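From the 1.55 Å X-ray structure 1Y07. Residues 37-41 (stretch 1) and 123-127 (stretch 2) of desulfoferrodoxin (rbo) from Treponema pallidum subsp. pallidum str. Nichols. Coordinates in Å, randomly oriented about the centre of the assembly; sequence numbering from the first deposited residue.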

ATOM      1  N   ALA B  37      -5.944  -1.226 -15.695  1.00 15.05           N
ATOM      2  CA  ALA B  37      -4.581  -1.332 -15.180  1.00 14.38           C
ATOM      3  C   ALA B  37      -3.640  -0.667 -16.165  1.00 16.99           C
ATOM      4  O   ALA B  37      -3.638  -0.981 -17.389  1.00 15.27           O
ATOM      5  N   VAL B  38      -2.870   0.299 -15.670  1.00 18.93           N
ATOM      6  CA  VAL B  38      -1.872   0.955 -16.518  1.00 21.45           C
ATOM      7  C   VAL B  38      -0.716  -0.023 -16.833  1.00 22.64           C
ATOM      8  O   VAL B  38      -0.403  -0.905 -16.054  1.00 22.81           O
ATOM      9  N   PRO B  39      -0.113   0.050 -18.011  1.00 24.59           N
ATOM     10  CA  PRO B  39       1.059  -0.779 -18.263  1.00 25.27           C
ATOM     11  C   PRO B  39       2.296  -0.234 -17.548  1.00 26.28           C
ATOM     12  O   PRO B  39       2.322   0.931 -17.119  1.00 28.24           O
ATOM     13  N   VAL B  40       3.288  -1.079 -17.369  1.00 26.75           N
ATOM     14  CA  VAL B  40       4.605  -0.603 -17.008  1.00 27.88           C
ATOM     15  C   VAL B  40       5.345  -0.272 -18.297  1.00 27.74           C
ATOM     16  O   VAL B  40       5.217  -1.021 -19.297  1.00 28.12           O
ATOM     17  N   GLY B  41       6.128   0.810 -18.299  1.00 26.79           N
ATOM     18  CA  GLY B  41       6.860   1.215 -19.494  1.00 27.04           C
ATOM     19  C   GLY B  41       7.874   0.172 -19.950  1.00 27.16           C
ATOM     20  O   GLY B  41       8.503  -0.504 -19.123  1.00 26.83           O
ATOM     21  N   GLY B 123       3.734   7.629 -17.070  1.00 19.27           N
ATOM     22  CA  GLY B 123       3.145   6.429 -16.486  1.00 18.56           C
ATOM     23  C   GLY B 123       4.034   5.606 -15.540  1.00 18.84           C
ATOM     24  O   GLY B 123       5.023   6.108 -14.994  1.00 17.36           O
ATOM     25  N   VAL B 124       3.687   4.333 -15.341  1.00 17.81           N
ATOM     26  CA  VAL B 124       4.404   3.527 -14.359  1.00 17.95           C
ATOM     27  C   VAL B 124       5.573   2.764 -14.971  1.00 16.85           C
ATOM     28  O   VAL B 124       5.468   2.259 -16.097  1.00 15.91           O
ATOM     29  N   TRP B 125       6.644   2.654 -14.184  1.00 17.17           N
ATOM     30  CA  TRP B 125       7.873   1.919 -14.487  1.00 18.20           C
ATOM     31  C   TRP B 125       8.374   1.078 -13.297  1.00 18.72           C
ATOM     32  O   TRP B 125       8.355   1.518 -12.128  1.00 18.06           O
ATOM     33  N   SER B 126       8.847  -0.127 -13.570  1.00 19.54           N
ATOM     34  CA  SER B 126       9.374  -0.976 -12.521  1.00 20.53           C
ATOM     35  C   SER B 126      10.876  -1.298 -12.605  1.00 21.84           C
ATOM     36  O   SER B 126      11.461  -1.366 -13.689  1.00 21.35           O
ATOM     37  N   GLY B 127      11.477  -1.491 -11.435  1.00 23.02           N
ATOM     38  CA  GLY B 127      12.885  -1.794 -11.305  1.00 24.75           C
ATOM     39  C   GLY B 127      13.221  -2.586 -10.056  1.00 26.30           C
ATOM     40  O   GLY B 127      12.448  -2.604  -9.086  1.00 26.54           O
TER

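The contact is small, 297 Å² of buried surface summed over both sides, and three residues carry most of it: Val-124 in the strand, and Val-40 with Gly-41 in the irregular segment that runs beside it. The contact combines a buried valine, a second valine along the strand, a glycine on an indole face and one hydrogen bond.

Val-124 gives up the most area. Its CA-to-CB bond points sideways, and with chi1 in the t well its two methyls meet two different valines of the loop. CG2 lies 3.4 Å from CG2 of Val-38, a tight apolar contact; Val-38 uses the m rotamer and is the one residue of its stretch whose CA-to-CB bond is directed toward the strand. CG1 of Val-124 sits more loosely, 4.2 Å from CG2 of Val-40. Between these two loop valines, the CA-to-CB bond of Pro-39 points away from the strand, and its side chain comes no nearer to the strand than 6.3 Å, the distance from CD of Pro-39 to O of Val-124.

The backbone of Val-124 takes part as well. Its carbonyl O accepts the hydrogen bond from Gly-41 N, 2.7 Å between N and O with an angle of 150° at the hydrogen, and the same O lies 3.1 Å from CA of Val-40 in a CA-H...O contact. One carbonyl thus gathers two consecutive loop residues.

Val-40, in the t rotamer, also points sideways and reaches along the strand. Its CG1 packs 3.9 Å from CA of Trp-125, 3.6 Å from N of Ser-126 and 3.7 Å from OG of Ser-126. Ser-126 is in the p rotamer, and its OG is hydrogen-bonded elsewhere in the structure, so the methyl does not cost it a partner. The Ser-126 N is less fortunate: it is buried by this contact and has no partner in the model.

Gly-41 lies against the ring of Trp-125. Trp-125 starts away from the loop along CA-to-CB, but with chi1 m and chi2 at 76° the end of its indole comes back to the loop; its NE1 is hydrogen-bonded elsewhere in the structure. CA of Gly-41 stands 3.4 Å from the centroid of the six-membered ring, just 6° off the normal, a CH-pi contact over the face, and Gly-41 C is 3.4 Å from CZ3 of Trp-125. There is no room for a side chain: an ideal CB on Gly-41 would fall 2.3 Å from CZ2 of Trp-125. Glycine lets the backbone itself lie on the indole.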

ATOM      1  CB  ALA B  37      -4.212  -2.793 -15.018  1.00 13.44           C
ATOM      2  CB  VAL B  38      -1.340   2.268 -15.872  1.00 21.55           C
ATOM      3  CG1 VAL B  38      -2.472   3.242 -15.574  1.00 22.21           C
ATOM      4  CG2 VAL B  38      -0.589   1.965 -14.633  1.00 22.27           C
ATOM      5  CB  PRO B  39       1.209  -0.674 -19.762  1.00 25.20           C
ATOM      6  CG  PRO B  39       0.704   0.650 -20.079  1.00 24.88           C
ATOM      7  CD  PRO B  39      -0.475   0.868 -19.182  1.00 25.02           C
ATOM      8  CB  VAL B  40       5.394  -1.665 -16.231  1.00 28.85           C
ATOM      9  CG1 VAL B  40       6.900  -1.372 -16.278  1.00 29.96           C
ATOM     10  CG2 VAL B  40       4.920  -1.716 -14.771  1.00 29.30           C
ATOM     11  CB  VAL B 124       3.482   2.502 -13.658  1.00 18.83           C
ATOM     12  CG1 VAL B 124       4.258   1.743 -12.570  1.00 19.58           C
ATOM     13  CG2 VAL B 124       2.228   3.186 -13.118  1.00 20.11           C
ATOM     14  CB  TRP B 125       8.997   2.893 -14.913  1.00 18.49           C
ATOM     15  CG  TRP B 125       8.626   3.711 -16.112  1.00 18.38           C
ATOM     16  CD1 TRP B 125       7.774   4.784 -16.153  1.00 20.17           C
ATOM     17  CD2 TRP B 125       9.038   3.479 -17.453  1.00 17.62           C
ATOM     18  NE1 TRP B 125       7.648   5.245 -17.440  1.00 20.44           N
ATOM     19  CE2 TRP B 125       8.414   4.459 -18.266  1.00 18.70           C
ATOM     20  CE3 TRP B 125       9.887   2.557 -18.046  1.00 16.83           C
ATOM     21  CZ2 TRP B 125       8.634   4.542 -19.642  1.00 18.71           C
ATOM     22  CZ3 TRP B 125      10.097   2.620 -19.413  1.00 17.62           C
ATOM     23  CH2 TRP B 125       9.469   3.607 -20.202  1.00 18.29           C
ATOM     24  CB  SER B 126       8.587  -2.277 -12.448  1.00 20.66           C
ATOM     25  OG  SER B 126       8.787  -3.086 -13.574  1.00 22.20           O
TER